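PDB 4R7R: putative lipoprotein from Clostridium perfringens ATCC 13124, which is of unknown function but, as a putative lipoprotein, probably sits at the cell surface and may bind lipid. Local coordinates for residues I83-L93 against L105-L116. Residues are numbered along the deposited sequence; the frame is centred on the assembly and turned at random.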
loop_
_atom_site.group_PDB
_atom_site.type_symbol
_atom_site.label_atom_id
_atom_site.label_comp_id
_atom_site.label_asym_id
_atom_site.label_seq_id
_atom_site.Cartn_x
_atom_site.Cartn_y
_atom_site.Cartn_z
ATOM N N ILE A 83 1.952 0.817 3.652
ATOM C CA ILE A 83 1.906 1.340 2.295
ATOM C C ILE A 83 1.800 2.867 2.352
ATOM O O ILE A 83 0.851 3.413 2.940
ATOM C CB ILE A 83 0.724 0.780 1.482
ATOM C CG1 ILE A 83 0.662 -0.741 1.582
ATOM C CG2 ILE A 83 0.826 1.216 0.016
ATOM C CD1 ILE A 83 -0.562 -1.339 0.914
ATOM N N ASP A 84 2.771 3.558 1.760
ATOM C CA ASP A 84 2.696 5.009 1.699
ATOM C C ASP A 84 2.021 5.410 0.386
ATOM O O ASP A 84 2.395 4.911 -0.677
ATOM C CB ASP A 84 4.089 5.639 1.825
ATOM C CG ASP A 84 4.695 5.467 3.224
ATOM O OD1 ASP A 84 3.921 5.387 4.208
ATOM O OD2 ASP A 84 5.947 5.425 3.348
ATOM N N ILE A 85 1.021 6.291 0.451
ATOM C CA ILE A 85 0.319 6.722 -0.758
ATOM C C ILE A 85 0.753 8.121 -1.228
ATOM O O ILE A 85 0.574 9.112 -0.509
ATOM C CB ILE A 85 -1.211 6.719 -0.528
ATOM C CG1 ILE A 85 -1.663 5.375 0.065
ATOM C CG2 ILE A 85 -1.948 7.049 -1.814
ATOM C CD1 ILE A 85 -1.238 4.195 -0.765
ATOM N N TYR A 86 1.320 8.202 -2.430
ATOM C CA TYR A 86 1.691 9.494 -3.025
ATOM C C TYR A 86 0.786 9.878 -4.196
ATOM O O TYR A 86 -0.225 9.216 -4.472
ATOM C CB TYR A 86 3.142 9.469 -3.505
ATOM C CG TYR A 86 4.111 9.162 -2.398
ATOM C CD1 TYR A 86 4.729 10.184 -1.681
ATOM C CD2 TYR A 86 4.377 7.852 -2.045
ATOM C CE1 TYR A 86 5.599 9.908 -0.660
ATOM C CE2 TYR A 86 5.246 7.561 -1.028
ATOM C CZ TYR A 86 5.857 8.592 -0.337
ATOM O OH TYR A 86 6.719 8.274 0.682
ATOM N N GLY A 87 1.156 10.950 -4.887
ATOM C CA GLY A 87 0.417 11.384 -6.059
ATOM C C GLY A 87 0.681 10.497 -7.260
ATOM O O GLY A 87 1.566 9.646 -7.219
ATOM N N ASP A 88 -0.106 10.682 -8.317
ATOM C CA ASP A 88 0.105 9.984 -9.586
ATOM C C ASP A 88 0.094 8.470 -9.492
ATOM O O ASP A 88 0.690 7.813 -10.342
ATOM C CB ASP A 88 1.431 10.413 -10.211
ATOM C CG ASP A 88 1.360 11.779 -10.839
ATOM O OD1 ASP A 88 0.338 12.492 -10.636
ATOM O OD2 ASP A 88 2.333 12.137 -11.544
ATOM N N ASP A 89 -0.559 7.930 -8.465
ATOM C CA ASP A 89 -0.720 6.485 -8.311
ATOM C C ASP A 89 0.595 5.789 -7.966
ATOM O O ASP A 89 0.739 4.574 -8.131
ATOM C CB ASP A 89 -1.337 5.872 -9.575
ATOM C CG ASP A 89 -2.810 6.183 -9.699
ATOM O OD1 ASP A 89 -3.460 6.294 -8.636
ATOM O OD2 ASP A 89 -3.319 6.328 -10.842
ATOM N N LEU A 90 1.545 6.569 -7.468
ATOM C CA LEU A 90 2.780 6.033 -6.901
ATOM C C LEU A 90 2.571 5.625 -5.440
ATOM O O LEU A 90 1.984 6.370 -4.656
ATOM C CB LEU A 90 3.902 7.079 -7.011
ATOM C CG LEU A 90 5.266 6.856 -6.329
ATOM C CD1 LEU A 90 6.035 5.669 -6.943
ATOM C CD2 LEU A 90 6.118 8.132 -6.352
ATOM N N ILE A 91 3.047 4.441 -5.068
ATOM C CA ILE A 91 2.994 4.002 -3.678
ATOM C C ILE A 91 4.319 3.333 -3.308
ATOM O O ILE A 91 5.093 2.955 -4.189
ATOM C CB ILE A 91 1.837 3.007 -3.417
ATOM C CG1 ILE A 91 2.160 1.646 -4.021
ATOM C CG2 ILE A 91 0.503 3.511 -3.969
ATOM C CD1 ILE A 91 1.230 0.564 -3.554
ATOM N N THR A 92 4.592 3.215 -2.010
ATOM C CA THR A 92 5.707 2.408 -1.533
ATOM C C THR A 92 5.153 1.414 -0.526
ATOM O O THR A 92 4.092 1.641 0.062
ATOM C CB THR A 92 6.834 3.231 -0.869
ATOM O OG1 THR A 92 6.342 3.881 0.312
ATOM C CG2 THR A 92 7.424 4.254 -1.845
ATOM N N LEU A 93 5.880 0.321 -0.327
ATOM C CA LEU A 93 5.389 -0.802 0.448
ATOM C C LEU A 93 6.575 -1.467 1.143
ATOM O O LEU A 93 7.598 -1.787 0.495
ATOM C CB LEU A 93 4.646 -1.795 -0.464
ATOM C CG LEU A 93 3.764 -2.892 0.155
ATOM C CD1 LEU A 93 2.791 -3.428 -0.892
ATOM C CD2 LEU A 93 4.594 -4.037 0.738
ATOM N N LEU A 105 5.918 0.969 -6.497
ATOM C CA LEU A 105 4.969 0.564 -7.515
ATOM C C LEU A 105 4.288 1.781 -8.124
ATOM O O LEU A 105 3.975 2.734 -7.412
ATOM C CB LEU A 105 3.909 -0.379 -6.941
ATOM C CG LEU A 105 4.286 -1.596 -6.088
ATOM C CD1 LEU A 105 4.670 -1.226 -4.676
ATOM C CD2 LEU A 105 3.109 -2.557 -6.038
ATOM N N SER A 106 4.076 1.745 -9.438
ATOM C CA SER A 106 3.144 2.645 -10.104
ATOM C C SER A 106 1.849 1.882 -10.375
ATOM O O SER A 106 1.880 0.738 -10.840
ATOM C CB SER A 106 3.728 3.184 -11.408
ATOM O OG SER A 106 2.760 3.943 -12.124
ATOM N N LEU A 107 0.714 2.518 -10.093
ATOM C CA LEU A 107 -0.590 1.856 -10.181
ATOM C C LEU A 107 -1.453 2.386 -11.300
ATOM O O LEU A 107 -2.669 2.280 -11.228
ATOM C CB LEU A 107 -1.369 2.008 -8.865
ATOM C CG LEU A 107 -0.680 1.459 -7.619
ATOM C CD1 LEU A 107 -1.603 1.511 -6.391
ATOM C CD2 LEU A 107 -0.212 0.048 -7.889
ATOM N N LYS A 108 -0.853 2.966 -12.325
ATOM C CA LYS A 108 -1.659 3.566 -13.383
ATOM C C LYS A 108 -2.489 2.540 -14.179
ATOM O O LYS A 108 -3.635 2.828 -14.564
ATOM C CB LYS A 108 -0.770 4.382 -14.321
ATOM C CG LYS A 108 -0.464 5.755 -13.771
ATOM C CD LYS A 108 0.946 6.202 -14.097
ATOM C CE LYS A 108 1.275 7.506 -13.379
ATOM N NZ LYS A 108 0.172 8.508 -13.531
ATOM N N ASP A 109 -1.946 1.346 -14.407
ATOM C CA ASP A 109 -2.661 0.376 -15.243
ATOM C C ASP A 109 -3.630 -0.550 -14.477
ATOM O O ASP A 109 -4.356 -1.325 -15.092
ATOM C CB ASP A 109 -1.660 -0.478 -16.057
ATOM C CG ASP A 109 -0.694 -1.278 -15.178
ATOM O OD1 ASP A 109 0.234 -1.916 -15.734
ATOM O OD2 ASP A 109 -0.847 -1.270 -13.939
ATOM N N ILE A 110 -3.658 -0.481 -13.152
ATOM C CA ILE A 110 -4.487 -1.428 -12.405
ATOM C C ILE A 110 -5.946 -1.000 -12.443
ATOM O O ILE A 110 -6.240 0.161 -12.721
ATOM C CB ILE A 110 -4.029 -1.581 -10.941
ATOM C CG1 ILE A 110 -4.388 -0.344 -10.147
ATOM C CG2 ILE A 110 -2.534 -1.940 -10.860
ATOM C CD1 ILE A 110 -4.655 -0.662 -8.733
ATOM N N PRO A 111 -6.872 -1.936 -12.189
ATOM C CA PRO A 111 -8.290 -1.555 -12.276
ATOM C C PRO A 111 -8.652 -0.371 -11.360
ATOM O O PRO A 111 -8.107 -0.248 -10.245
ATOM C CB PRO A 111 -9.021 -2.830 -11.847
ATOM C CG PRO A 111 -8.051 -3.954 -12.194
ATOM C CD PRO A 111 -6.688 -3.383 -11.949
ATOM N N ASN A 112 -9.557 0.490 -11.840
ATOM C CA ASN A 112 -9.906 1.720 -11.135
ATOM C C ASN A 112 -10.362 1.484 -9.696
ATOM O O ASN A 112 -10.066 2.286 -8.803
ATOM C CB ASN A 112 -10.999 2.482 -11.898
ATOM C CG ASN A 112 -10.516 3.010 -13.239
ATOM O OD1 ASN A 112 -9.416 3.563 -13.343
ATOM N ND2 ASN A 112 -11.330 2.834 -14.278
ATOM N N SER A 113 -11.087 0.393 -9.476
ATOM C CA SER A 113 -11.593 0.055 -8.150
ATOM C C SER A 113 -10.502 -0.057 -7.084
ATOM O O SER A 113 -10.732 0.288 -5.924
ATOM C CB SER A 113 -12.368 -1.262 -8.206
ATOM O OG SER A 113 -13.632 -1.038 -8.764
ATOM N N PHE A 114 -9.325 -0.533 -7.486
ATOM C CA PHE A 114 -8.237 -0.783 -6.549
ATOM C C PHE A 114 -7.203 0.351 -6.484
ATOM O O PHE A 114 -6.148 0.175 -5.889
ATOM C CB PHE A 114 -7.529 -2.101 -6.903
ATOM C CG PHE A 114 -8.471 -3.221 -7.289
ATOM C CD1 PHE A 114 -9.697 -3.379 -6.644
ATOM C CD2 PHE A 114 -8.141 -4.100 -8.320
ATOM C CE1 PHE A 114 -10.577 -4.407 -7.021
ATOM C CE2 PHE A 114 -9.013 -5.122 -8.700
ATOM C CZ PHE A 114 -10.230 -5.278 -8.048
ATOM N N LYS A 115 -7.475 1.507 -7.085
ATOM C CA LYS A 115 -6.566 2.654 -6.912
ATOM C C LYS A 115 -6.601 3.116 -5.446
ATOM O O LYS A 115 -7.675 3.280 -4.878
ATOM C CB LYS A 115 -6.944 3.822 -7.830
ATOM C CG LYS A 115 -6.894 3.534 -9.320
ATOM C CD LYS A 115 -5.465 3.463 -9.844
ATOM C CE LYS A 115 -5.436 3.669 -11.361
ATOM N NZ LYS A 115 -5.482 5.106 -11.787
ATOM N N LEU A 116 -5.441 3.347 -4.840
ATOM C CA LEU A 116 -5.381 3.578 -3.400
ATOM C C LEU A 116 -5.654 5.013 -2.942
ATOM O O LEU A 116 -6.277 5.205 -1.894
ATOM C CB LEU A 116 -4.028 3.125 -2.859
ATOM C CG LEU A 116 -3.901 1.600 -2.851
ATOM C CD1 LEU A 116 -2.626 1.146 -2.122
ATOM C CD2 LEU A 116 -5.153 0.949 -2.263
#
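The Asp89 carboxylate is the flat group that bridges the contact: Lys115 reaches it from above its plane, with NZ 2.7 Å from OD2 in a salt bridge. Bent about CB-CG (chi2 -74°), the Lys115 chain also brings CD and CE against the carboxylate. Lys108 NZ lies 4.9 Å from Asp89 OD2, too far for a contact but close enough that its charge may add to that of Lys115 in favouring the ionised carboxylate. Nearer the backbone, Asp89 CB lies against Leu107 CB, and Asp89 O accepts a bent bond from Leu107 N (2.8 Å). From here the strands pair antiparallel: Leu90 and Ser106 form a non-hydrogen-bonded pair, and Ile91 and Leu105 a hydrogen-bonded one, with Ile91 N to Leu105 O at 3.0 Å and nearly straight (168°), and Leu105 N returning a bond to Ile91 O (3.2 Å). Ile91 holds CG1 between its backbone N and carbonyl carbon (chi1 73°), which lays CG1 and CD1 against Leu105 CD1, while Ile91 CG2 meets Leu107 CD1 at 3.8 Å. Leu116 crosses Ile85 at about a right angle; Leu116 CD1 lies 3.6 Å from Ile85 CD1 and also touches Ile83 CG2. The 90-95/103-106 hairpin lies within the antiparallel sheet, next to strand 80-85, and Leu116 at the start of helix 116-125 packs against Ile83, Ile85 and Ile91; Leu49 of helix 45-52 also touches Leu116, and helix 9-17 contacts Leu93.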